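Local coordinates for protein DyP-type peroxidase (Thermobifida cellulosilytica, PDB 4GS1) that is a haem-containing peroxidase of the dye-decolorizing family that probably uses hydrogen peroxide to oxidise dyes and other organic substrates, at residues G45-F50 / G184-A189; R86-G91 / L105-G110; A98-A103 / P158-A163. All blocks are in the same frame, centred on the assembly; numbering follows the deposited sequence. Where two conformers were deposited one is given.

All three contacts lie in the N-terminal half of the chain, around the four-stranded antiparallel sheet 106-111, 149-155, 50-58, 176-185. Interaction 1 joins the neighbouring strands 50-58 and 176-185 where one begins and the other ends; interaction 2 lays helix 66-90 against 106-111, one of the two outermost strands. Their centres are about 16 Å apart, and P48 CD packs on M106 SD at 3.7 Å. Interaction 3, centred about 12 Å from interaction 2 and 14 Å from interaction 1, sets helix 158-172 beside both: F50 CB meets L161 CD2 at 3.7 Å, and L105 CD2 meets V160 CG1 at 4.2 Å. Interactions 1 and 3 also touch the second subunit. The haem is about 10 Å from the R186 side chain.

Interaction 1: G45-F50 / G184-A189; sequences GRAPAF and GFRRTA
A49 and R186 are joined by the direct backbone hydrogen bond of this contact, from R186 N to A49 O at 2.7 Å. The same oxygen also takes a CA-H...O contact from F185 CA at 3.2 Å, and F50 CA returns one to G184 O, so two peptide edges are laced together where F50 and F185 form an antiparallel non-hydrogen-bonded pair.

Apolar packing follows on the side of the sheet that carries F50 and F185. The F50 ring lies obliquely, with CD1 3.9 Å from F185 CB and CE2 3.9 Å from T188 CG2. The F185 ring itself leads away: its CG sits between the backbone N and the carbonyl carbon (chi1 60°), leaving CB to make the contact. The T188 methyl also touches A49 CB.

The polar end of R186 reaches back along the loop on a chain extended from CG to NE. A47 CB covers one face of the guanidinium, 3.6 Å from NH1, while a water in its plane accepts from NH1 and donates to A47 O. NE is hydrogen-bonded to G321 O, and Y322 makes a cation-pi contact with the same group. P158 of the second subunit packs on F50, F185 and T188.

The pairing joins the first and last strands, neighbours in the 2-3-1-4 order of a ferredoxin-like sheet, as in other DyP-type peroxidases.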
ATOM      1  N   GLY B  45     -13.866   9.800  15.487  1.00 23.53           N
ATOM      2  CA  GLY B  45     -13.338   8.583  16.083  1.00 22.05           C
ATOM      3  C   GLY B  45     -11.895   8.339  15.687  1.00 23.41           C
ATOM      4  O   GLY B  45     -11.332   9.090  14.886  1.00 22.92           O
ATOM      5  N   ARG B  46     -11.289   7.291  16.239  1.00 23.68           N
ATOM      6  CA  ARG B  46      -9.929   6.932  15.854  1.00 21.33           C
ATOM      7  C   ARG B  46      -9.898   6.508  14.393  1.00 17.23           C
ATOM      8  O   ARG B  46     -10.744   5.740  13.942  1.00 21.97           O
ATOM      9  CB  ARG B  46      -9.388   5.807  16.742  1.00 27.95           C
ATOM     10  CG  ARG B  46      -8.873   6.291  18.095  1.00 35.61           C
ATOM     11  CD  ARG B  46      -8.457   5.120  18.969  1.00 40.50           C
ATOM     12  NE  ARG B  46      -9.606   4.295  19.336  1.00 47.92           N
ATOM     13  CZ  ARG B  46      -9.519   3.097  19.906  1.00 55.49           C
ATOM     14  NH1 ARG B  46      -8.329   2.571  20.172  1.00 46.43           N
ATOM     15  NH2 ARG B  46     -10.619   2.420  20.202  1.00 62.35           N
ATOM     16  N   ALA B  47      -8.925   7.016  13.646  1.00 18.01           N
ATOM     17  CA  ALA B  47      -8.805   6.638  12.235  1.00 16.44           C
ATOM     18  C   ALA B  47      -8.008   5.343  12.081  1.00 15.53           C
ATOM     19  O   ALA B  47      -6.956   5.185  12.705  1.00 18.66           O
ATOM     20  CB  ALA B  47      -8.147   7.758  11.449  1.00 20.65           C
ATOM     21  N   PRO B  48      -8.503   4.408  11.245  1.00 14.40           N
ATOM     22  CA  PRO B  48      -7.759   3.168  10.991  1.00 13.82           C
ATOM     23  C   PRO B  48      -6.474   3.442  10.224  1.00 16.03           C
ATOM     24  O   PRO B  48      -6.339   4.503   9.608  1.00 15.29           O
ATOM     25  CB  PRO B  48      -8.717   2.352  10.111  1.00 15.43           C
ATOM     26  CG  PRO B  48     -10.084   2.919  10.391  1.00 18.26           C
ATOM     27  CD  PRO B  48      -9.852   4.382  10.651  1.00 17.53           C
ATOM     28  N   ALA B  49      -5.542   2.494  10.246  1.00 13.50           N
ATOM     29  CA  ALA B  49      -4.228   2.720   9.648  1.00 13.02           C
ATOM     30  C   ALA B  49      -4.230   2.760   8.119  1.00 14.30           C
ATOM     31  O   ALA B  49      -3.298   3.299   7.524  1.00 12.36           O
ATOM     32  CB  ALA B  49      -3.220   1.672  10.151  1.00 13.43           C
ATOM     33  N   PHE B  50      -5.250   2.184   7.485  1.00 13.45           N
ATOM     34  CA  PHE B  50      -5.283   2.115   6.013  1.00 12.61           C
ATOM     35  C   PHE B  50      -6.553   2.708   5.440  1.00 11.12           C
ATOM     36  O   PHE B  50      -7.618   2.632   6.063  1.00 12.38           O
ATOM     37  CB  PHE B  50      -5.122   0.656   5.546  1.00 11.89           C
ATOM     38  CG  PHE B  50      -3.858   0.025   6.042  1.00 14.77           C
ATOM     39  CD1 PHE B  50      -2.670   0.184   5.342  1.00 13.89           C
ATOM     40  CD2 PHE B  50      -3.842  -0.688   7.237  1.00 11.12           C
ATOM     41  CE1 PHE B  50      -1.490  -0.366   5.821  1.00 14.59           C
ATOM     42  CE2 PHE B  50      -2.660  -1.238   7.722  1.00 13.58           C
ATOM     43  CZ  PHE B  50      -1.481  -1.072   7.003  1.00 15.94           C
ATOM     44  N   GLY B 184      -3.871   4.704   0.890  1.00 11.58           N
ATOM     45  CA  GLY B 184      -3.009   5.423   1.816  1.00 11.72           C
ATOM     46  C   GLY B 184      -2.820   4.686   3.129  1.00 12.64           C
ATOM     47  O   GLY B 184      -3.585   3.773   3.449  1.00 13.86           O
ATOM     48  N   PHE B 185      -1.796   5.074   3.888  1.00 12.36           N
ATOM     49  CA  PHE B 185      -1.513   4.429   5.166  1.00 12.11           C
ATOM     50  C   PHE B 185      -1.036   5.417   6.219  1.00 11.51           C
ATOM     51  O   PHE B 185      -0.558   6.512   5.902  1.00 12.11           O
ATOM     52  CB  PHE B 185      -0.433   3.352   4.997  1.00  9.50           C
ATOM     53  CG  PHE B 185       0.882   3.884   4.491  1.00 11.92           C
ATOM     54  CD1 PHE B 185       1.876   4.295   5.376  1.00 14.55           C
ATOM     55  CD2 PHE B 185       1.126   3.982   3.129  1.00 15.32           C
ATOM     56  CE1 PHE B 185       3.084   4.793   4.907  1.00 14.89           C
ATOM     57  CE2 PHE B 185       2.336   4.480   2.654  1.00 17.73           C
ATOM     58  CZ  PHE B 185       3.317   4.885   3.549  1.00 16.70           C
ATOM     59  N   ARG B 186      -1.145   4.985   7.472  1.00 13.79           N
ATOM     60  CA  ARG B 186      -0.474   5.600   8.619  1.00 12.06           C
ATOM     61  C   ARG B 186       0.204   4.472   9.367  1.00 14.03           C
ATOM     62  O   ARG B 186       0.001   3.304   9.029  1.00 14.27           O
ATOM     63  CB  ARG B 186      -1.498   6.234   9.561  1.00 11.35           C
ATOM     64  CG  ARG B 186      -2.335   7.324   8.929  1.00 11.45           C
ATOM     65  CD  ARG B 186      -3.485   7.699   9.849  1.00 12.14           C
ATOM     66  NE  ARG B 186      -4.160   8.922   9.409  1.00 12.54           N
ATOM     67  CZ  ARG B 186      -4.832   9.736  10.224  1.00 16.91           C
ATOM     68  NH1 ARG B 186      -4.940   9.452  11.523  1.00 16.84           N
ATOM     69  NH2 ARG B 186      -5.406  10.834   9.739  1.00 15.77           N
ATOM     70  N   ARG B 187       0.983   4.801  10.399  1.00 13.43           N
ATOM     71  CA  ARG B 187       1.536   3.754  11.256  1.00 13.59           C
ATOM     72  C   ARG B 187       0.406   2.947  11.892  1.00 15.54           C
ATOM     73  O   ARG B 187      -0.648   3.489  12.258  1.00 16.07           O
ATOM     74  CB  ARG B 187       2.460   4.333  12.343  1.00 14.68           C
ATOM     75  CG  ARG B 187       1.780   4.750  13.665  1.00 19.48           C
ATOM     76  CD  ARG B 187       0.870   5.958  13.516  1.00 22.12           C
ATOM     77  NE  ARG B 187       0.406   6.432  14.829  1.00 26.36           N
ATOM     78  CZ  ARG B 187      -0.599   5.891  15.511  1.00 23.75           C
ATOM     79  NH1 ARG B 187      -1.258   4.849  15.013  1.00 17.57           N
ATOM     80  NH2 ARG B 187      -0.947   6.390  16.699  1.00 19.34           N
ATOM     81  N   THR B 188       0.605   1.640  12.006  1.00 12.66           N
ATOM     82  CA  THR B 188      -0.387   0.810  12.692  1.00 14.37           C
ATOM     83  C   THR B 188      -0.313   0.995  14.199  1.00 15.48           C
ATOM     84  O   THR B 188       0.755   1.281  14.757  1.00 16.17           O
ATOM     85  CB  THR B 188      -0.225  -0.687  12.368  1.00 16.67           C
ATOM     86  OG1 THR B 188       1.082  -1.125  12.767  1.00 17.14           O
ATOM     87  CG2 THR B 188      -0.433  -0.942  10.869  1.00 13.77           C
ATOM     88  N   ALA B 189      -1.452   0.830  14.862  1.00 15.65           N
ATOM     89  CA  ALA B 189      -1.483   0.884  16.321  1.00 15.82           C
ATOM     90  C   ALA B 189      -0.556  -0.171  16.911  1.00 14.01           C
ATOM     91  O   ALA B 189       0.069   0.049  17.945  1.00 17.09           O
ATOM     92  CB  ALA B 189      -2.906   0.679  16.821  1.00 17.86           C
TER
HETATM   93  O   HOH W   1      -4.527   6.957  12.954  1.00 21.75           O

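Interaction 2: R86-G91 / L105-G110; sequences RLHADG and LMVTIG
H88 turns its CG anti to the carbonyl carbon, beside the backbone N (chi1 -72°), and this swings the imidazole from the flank of helix 66-90 over to strand 106-111. L105 has CG anti to its own backbone N, which carries its CD2 branch to L87.

The ring arrives edge-on. NE2 accepts a hydrogen bond from V107 N at 3.0 Å; it is somewhat bent, 148° at the hydrogen, and the donor stands 16° out of the ring plane. Beside it, CD2 comes within 3.4 Å of L105 O, also at the ring edge, and M106 CA lies 3.5 Å from NE2. A water lies 2.7 Å from L105 O and may donate to it. P41 and A35 also touch the H88 side chain.

Next to this polar join is an apolar one. L105 CD2 rests 3.9 Å from L87 CB, with L87 O equally near, while the tip of L87 crosses to V107, CD1 to CG2 at 4.1 Å. L168 of helix 158-172 packs on both L87 and V107, so the layer of helices on this face of the ferredoxin-like sheet meets here. The helix ends at D90, and G91, with positive phi, leaves helical geometry.

Accepting from V107 N suggests that NE2 is unprotonated here, consistent with a neutral H88 carrying its proton on ND1; the side chain thereby satisfies a backbone N-H of the edge strand.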
ATOM      1  N   ARG B  86     -23.694  -4.595   6.199  1.00 24.68           N
ATOM      2  CA  ARG B  86     -23.213  -5.955   6.429  1.00 27.67           C
ATOM      3  C   ARG B  86     -21.723  -5.985   6.746  1.00 25.95           C
ATOM      4  O   ARG B  86     -21.289  -6.750   7.607  1.00 25.39           O
ATOM      5  CB  ARG B  86     -23.481  -6.840   5.211  1.00 28.83           C
ATOM      6  CG  ARG B  86     -24.838  -7.526   5.178  1.00 46.92           C
ATOM      7  CD  ARG B  86     -24.857  -8.643   4.126  1.00 59.08           C
ATOM      8  NE  ARG B  86     -24.810  -8.130   2.755  1.00 68.33           N
ATOM      9  CZ  ARG B  86     -23.696  -7.961   2.043  1.00 67.78           C
ATOM     10  NH1 ARG B  86     -22.511  -8.260   2.563  1.00 72.67           N
ATOM     11  NH2 ARG B  86     -23.764  -7.486   0.808  1.00 58.34           N
ATOM     12  N   LEU B  87     -20.940  -5.174   6.032  1.00 23.65           N
ATOM     13  CA  LEU B  87     -19.500  -5.094   6.270  1.00 21.48           C
ATOM     14  C   LEU B  87     -19.206  -4.599   7.680  1.00 23.67           C
ATOM     15  O   LEU B  87     -18.323  -5.130   8.354  1.00 24.55           O
ATOM     16  CB  LEU B  87     -18.834  -4.168   5.249  1.00 16.35           C
ATOM     17  CG  LEU B  87     -18.722  -4.690   3.817  1.00 24.37           C
ATOM     18  CD1 LEU B  87     -18.360  -3.563   2.863  1.00 20.93           C
ATOM     19  CD2 LEU B  87     -17.682  -5.783   3.747  1.00 22.86           C
ATOM     20  N   HIS B  88     -19.937  -3.572   8.116  1.00 27.14           N
ATOM     21  CA  HIS B  88     -19.764  -3.022   9.463  1.00 30.05           C
ATOM     22  C   HIS B  88     -20.091  -4.090  10.513  1.00 28.24           C
ATOM     23  O   HIS B  88     -19.411  -4.213  11.531  1.00 27.74           O
ATOM     24  CB  HIS B  88     -20.649  -1.778   9.667  1.00 26.85           C
ATOM     25  CG  HIS B  88     -20.187  -0.557   8.919  1.00 28.69           C
ATOM     26  ND1 HIS B  88     -21.066   0.379   8.411  1.00 28.83           N
ATOM     27  CD2 HIS B  88     -18.946  -0.106   8.615  1.00 28.24           C
ATOM     28  CE1 HIS B  88     -20.388   1.345   7.816  1.00 28.42           C
ATOM     29  NE2 HIS B  88     -19.098   1.078   7.925  1.00 20.90           N
ATOM     30  N   ALA B  89     -21.124  -4.879  10.249  1.00 27.54           N
ATOM     31  CA  ALA B  89     -21.588  -5.869  11.214  1.00 28.20           C
ATOM     32  C   ALA B  89     -20.788  -7.173  11.191  1.00 32.10           C
ATOM     33  O   ALA B  89     -20.503  -7.746  12.244  1.00 32.20           O
ATOM     34  CB  ALA B  89     -23.068  -6.156  10.986  1.00 26.04           C
ATOM     35  N   ASP B  90     -20.437  -7.644   9.998  1.00 29.95           N
ATOM     36  CA  ASP B  90     -19.916  -9.004   9.831  1.00 28.47           C
ATOM     37  C   ASP B  90     -18.560  -9.110   9.123  1.00 27.69           C
ATOM     38  O   ASP B  90     -17.981 -10.196   9.060  1.00 32.18           O
ATOM     39  CB  ASP B  90     -20.922  -9.861   9.051  1.00 29.82           C
ATOM     40  CG  ASP B  90     -22.234 -10.042   9.782  1.00 39.52           C
ATOM     41  OD1 ASP B  90     -23.263 -10.219   9.098  1.00 45.17           O
ATOM     42  OD2 ASP B  90     -22.238 -10.009  11.028  1.00 41.30           O
ATOM     43  N   GLY B  91     -18.069  -8.005   8.572  1.00 25.66           N
ATOM     44  CA  GLY B  91     -16.853  -8.055   7.778  1.00 20.14           C
ATOM     45  C   GLY B  91     -17.118  -8.542   6.363  1.00 23.10           C
ATOM     46  O   GLY B  91     -18.256  -8.858   6.013  1.00 24.64           O
ATOM     47  N   LEU B 105     -13.222  -1.814  10.371  1.00 17.15           N
ATOM     48  CA  LEU B 105     -13.655  -1.589   8.985  1.00 16.56           C
ATOM     49  C   LEU B 105     -14.788  -0.578   8.925  1.00 17.37           C
ATOM     50  O   LEU B 105     -15.786  -0.716   9.626  1.00 18.25           O
ATOM     51  CB  LEU B 105     -14.086  -2.909   8.341  1.00 17.52           C
ATOM     52  CG  LEU B 105     -14.672  -2.827   6.935  1.00 15.93           C
ATOM     53  CD1 LEU B 105     -13.645  -2.214   5.984  1.00 20.23           C
ATOM     54  CD2 LEU B 105     -15.077  -4.225   6.463  1.00 13.87           C
ATOM     55  N   MET B 106     -14.622   0.447   8.094  1.00 13.75           N
ATOM     56  CA  MET B 106     -15.618   1.504   7.983  1.00 13.92           C
ATOM     57  C   MET B 106     -15.766   1.979   6.545  1.00 16.79           C
ATOM     58  O   MET B 106     -14.780   2.047   5.802  1.00 15.94           O
ATOM     59  CB  MET B 106     -15.256   2.684   8.901  1.00 15.10           C
ATOM     60  CG  MET B 106     -13.807   3.166   8.769  1.00 15.50           C
ATOM     61  SD  MET B 106     -13.432   4.584   9.852  1.00 18.52           S
ATOM     62  CE  MET B 106     -13.567   3.852  11.477  1.00 22.81           C
ATOM     63  N   VAL B 107     -17.002   2.311   6.169  1.00 14.37           N
ATOM     64  CA  VAL B 107     -17.344   2.734   4.809  1.00 13.10           C
ATOM     65  C   VAL B 107     -18.063   4.085   4.834  1.00 15.55           C
ATOM     66  O   VAL B 107     -19.048   4.255   5.564  1.00 17.65           O
ATOM     67  CB  VAL B 107     -18.257   1.686   4.105  1.00 15.05           C
ATOM     68  CG1 VAL B 107     -18.555   2.114   2.671  1.00 18.26           C
ATOM     69  CG2 VAL B 107     -17.602   0.309   4.112  1.00 16.44           C
ATOM     70  N   THR B 108     -17.564   5.038   4.044  1.00 13.66           N
ATOM     71  CA  THR B 108     -18.165   6.361   3.891  1.00 15.38           C
ATOM     72  C   THR B 108     -18.660   6.534   2.460  1.00 16.20           C
ATOM     73  O   THR B 108     -17.949   6.185   1.517  1.00 16.76           O
ATOM     74  CB  THR B 108     -17.124   7.466   4.129  1.00 18.01           C
ATOM     75  OG1 THR B 108     -16.303   7.129   5.251  1.00 17.25           O
ATOM     76  CG2 THR B 108     -17.809   8.820   4.367  1.00 17.52           C
ATOM     77  N   ILE B 109     -19.858   7.093   2.289  1.00 13.45           N
ATOM     78  CA  ILE B 109     -20.448   7.249   0.962  1.00 13.72           C
ATOM     79  C   ILE B 109     -20.666   8.728   0.622  1.00 17.52           C
ATOM     80  O   ILE B 109     -21.297   9.462   1.384  1.00 17.99           O
ATOM     81  CB  ILE B 109     -21.808   6.495   0.857  1.00 15.24           C
ATOM     82  CG1 ILE B 109     -21.634   5.000   1.166  1.00 17.04           C
ATOM     83  CG2 ILE B 109     -22.412   6.678  -0.511  1.00 15.37           C
ATOM     84  CD1 ILE B 109     -22.980   4.251   1.327  1.00 21.50           C
ATOM     85  N   GLY B 110     -20.147   9.172  -0.520  1.00 15.56           N
ATOM     86  CA  GLY B 110     -20.261  10.579  -0.880  1.00 14.11           C
ATOM     87  C   GLY B 110     -20.760  10.830  -2.288  1.00 15.59           C
ATOM     88  O   GLY B 110     -20.768   9.924  -3.135  1.00 13.85           O
TER
HETATM   89  O   HOH W   2     -16.400  -2.525  11.574  1.00 20.68           O

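Interaction 3: A98-A103 / P158-A163; sequences AGLLPA and PMVLAA
L100 is the first residue of 98-103 to meet helix 158-172, just past G99, whose positive phi turns the chain. Its CG is anti to the carbonyl carbon, beside the backbone N (chi1 -54°), and from there CD1 reaches the helix's first turn. It lies 3.7 Å from V160 CG2, the two side chains sliding past each other in opposite directions; L100 CB backs the same V160 methyl at 3.9 Å. More tentatively, since M159 is modelled in two conformers, M159 CG lies 3.8 Å from L100 CD1 in the one given.

At L101 the contact passes to the backbone. CB is directed away from the helix and the side chain packs on A190 of the second subunit, whose R187 lies on L100, while L101 O sits 3.8 Å from V160 CG2. Loop and helix turn thus meet at the dimer interface, where P158 and M159 also touch the second subunit. In the ferredoxin-like fold of this half of the protein, helix 158-172 is the connection between strands 149-155 and 176-185, and the loop runs across its N-terminal turn on the way to strand 106-111. D157 OD2, just ahead of that turn, accepts from both M159 N and V160 N.

P102 contributes its carbonyl, with O 4.0 Å from V160 CG1, the other branch of the valine. A103 then points its methyl back to the helix, CB lying 4.2 Å from V160 CG2, while its backbone is hydrogen-bonded to A29 and E156.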
ATOM      1  N   ALA B  98     -10.966 -14.421   5.316  1.00 23.31           N
ATOM      2  CA  ALA B  98     -11.221 -15.452   6.324  1.00 23.59           C
ATOM      3  C   ALA B  98     -10.139 -15.454   7.408  1.00 21.68           C
ATOM      4  O   ALA B  98      -8.954 -15.255   7.116  1.00 23.70           O
ATOM      5  CB  ALA B  98     -11.321 -16.824   5.669  1.00 25.44           C
ATOM      6  N   GLY B  99     -10.550 -15.675   8.657  1.00 19.94           N
ATOM      7  CA  GLY B  99      -9.609 -15.770   9.760  1.00 20.60           C
ATOM      8  C   GLY B  99      -9.041 -14.442  10.227  1.00 21.19           C
ATOM      9  O   GLY B  99      -8.061 -14.416  10.978  1.00 23.13           O
ATOM     10  N   LEU B 100      -9.641 -13.341   9.782  1.00 19.26           N
ATOM     11  CA  LEU B 100      -9.191 -12.011  10.193  1.00 17.26           C
ATOM     12  C   LEU B 100     -10.166 -11.350  11.159  1.00 16.87           C
ATOM     13  O   LEU B 100     -11.375 -11.613  11.126  1.00 19.88           O
ATOM     14  CB  LEU B 100      -8.993 -11.107   8.973  1.00 17.45           C
ATOM     15  CG  LEU B 100      -8.077 -11.672   7.893  1.00 18.78           C
ATOM     16  CD1 LEU B 100      -7.874 -10.646   6.777  1.00 21.87           C
ATOM     17  CD2 LEU B 100      -6.759 -12.083   8.503  1.00 21.60           C
ATOM     18  N   LEU B 101      -9.627 -10.495  12.026  1.00 16.72           N
ATOM     19  CA  LEU B 101     -10.424  -9.739  12.990  1.00 17.97           C
ATOM     20  C   LEU B 101     -11.121  -8.559  12.290  1.00 18.19           C
ATOM     21  O   LEU B 101     -10.846  -8.285  11.114  1.00 18.12           O
ATOM     22  CB  LEU B 101      -9.511  -9.262  14.128  1.00 20.74           C
ATOM     23  CG  LEU B 101      -8.904 -10.397  14.955  1.00 20.55           C
ATOM     24  CD1 LEU B 101      -7.913  -9.848  15.963  1.00 24.86           C
ATOM     25  CD2 LEU B 101      -9.989 -11.177  15.655  1.00 23.18           C
ATOM     26  N   PRO B 102     -12.050  -7.875  12.985  1.00 16.84           N
ATOM     27  CA  PRO B 102     -12.834  -6.840  12.293  1.00 15.06           C
ATOM     28  C   PRO B 102     -12.016  -5.642  11.814  1.00 17.69           C
ATOM     29  O   PRO B 102     -12.379  -5.026  10.807  1.00 16.49           O
ATOM     30  CB  PRO B 102     -13.847  -6.397  13.355  1.00 18.21           C
ATOM     31  CG  PRO B 102     -14.019  -7.616  14.230  1.00 20.21           C
ATOM     32  CD  PRO B 102     -12.638  -8.217  14.297  1.00 19.96           C
ATOM     33  N   ALA B 103     -10.948  -5.312  12.536  1.00 15.38           N
ATOM     34  CA  ALA B 103     -10.000  -4.279  12.104  1.00 15.52           C
ATOM     35  C   ALA B 103     -10.627  -2.916  11.803  1.00 14.37           C
ATOM     36  O   ALA B 103     -10.175  -2.211  10.892  1.00 18.01           O
ATOM     37  CB  ALA B 103      -9.200  -4.773  10.890  1.00 17.00           C
ATOM     38  N   PRO B 158      -4.678  -4.328   5.827  1.00 12.65           N
ATOM     39  CA  PRO B 158      -4.775  -4.120   4.376  1.00 12.77           C
ATOM     40  C   PRO B 158      -5.530  -5.233   3.639  1.00 14.70           C
ATOM     41  O   PRO B 158      -6.068  -4.979   2.562  1.00 13.97           O
ATOM     42  CB  PRO B 158      -3.301  -4.082   3.929  1.00 12.48           C
ATOM     43  CG  PRO B 158      -2.598  -4.962   4.946  1.00 14.18           C
ATOM     44  CD  PRO B 158      -3.290  -4.618   6.249  1.00 14.85           C
ATOM     45  N   MET B 159      -5.557  -6.441   4.188  0.60 13.25           N
ATOM     46  CA  MET B 159      -6.298  -7.531   3.554  0.60 14.14           C
ATOM     47  C   MET B 159      -7.801  -7.398   3.814  0.60 14.98           C
ATOM     48  O   MET B 159      -8.621  -7.612   2.911  0.60 15.93           O
ATOM     49  CB  MET B 159      -5.761  -8.887   4.023  0.60 13.55           C
ATOM     50  CG  MET B 159      -6.353 -10.056   3.298  0.60 18.36           C
ATOM     51  SD  MET B 159      -5.997  -9.979   1.535  0.60 29.52           S
ATOM     52  CE  MET B 159      -5.722 -11.727   1.233  0.60 12.74           C
ATOM     53  N   VAL B 160      -8.168  -7.030   5.037  1.00 13.87           N
ATOM     54  CA  VAL B 160      -9.565  -6.712   5.318  1.00 14.28           C
ATOM     55  C   VAL B 160     -10.020  -5.589   4.384  1.00 17.34           C
ATOM     56  O   VAL B 160     -11.087  -5.669   3.768  1.00 15.91           O
ATOM     57  CB  VAL B 160      -9.756  -6.296   6.788  1.00 15.34           C
ATOM     58  CG1 VAL B 160     -11.187  -5.786   7.029  1.00 16.39           C
ATOM     59  CG2 VAL B 160      -9.431  -7.471   7.704  1.00 15.36           C
ATOM     60  N   LEU B 161      -9.188  -4.561   4.250  1.00 14.01           N
ATOM     61  CA  LEU B 161      -9.511  -3.435   3.378  1.00 12.48           C
ATOM     62  C   LEU B 161      -9.687  -3.848   1.921  1.00 15.52           C
ATOM     63  O   LEU B 161     -10.677  -3.480   1.299  1.00 15.42           O
ATOM     64  CB  LEU B 161      -8.443  -2.340   3.488  1.00 11.72           C
ATOM     65  CG  LEU B 161      -8.604  -1.139   2.554  1.00 14.98           C
ATOM     66  CD1 LEU B 161      -9.925  -0.452   2.788  1.00 16.98           C
ATOM     67  CD2 LEU B 161      -7.441  -0.161   2.763  1.00 14.91           C
ATOM     68  N   ALA B 162      -8.736  -4.607   1.372  1.00 12.83           N
ATOM     69  CA  ALA B 162      -8.817  -4.982  -0.043  1.00 13.34           C
ATOM     70  C   ALA B 162     -10.049  -5.836  -0.336  1.00 15.48           C
ATOM     71  O   ALA B 162     -10.670  -5.701  -1.393  1.00 17.85           O
ATOM     72  CB  ALA B 162      -7.540  -5.704  -0.486  1.00 15.47           C
ATOM     73  N   ALA B 163     -10.417  -6.696   0.603  1.00 16.54           N
ATOM     74  CA  ALA B 163     -11.588  -7.542   0.423  1.00 15.89           C
ATOM     75  C   ALA B 163     -12.859  -6.701   0.402  1.00 16.90           C
ATOM     76  O   ALA B 163     -13.744  -6.933  -0.419  1.00 18.60           O
ATOM     77  CB  ALA B 163     -11.658  -8.606   1.516  1.00 17.23           C
TER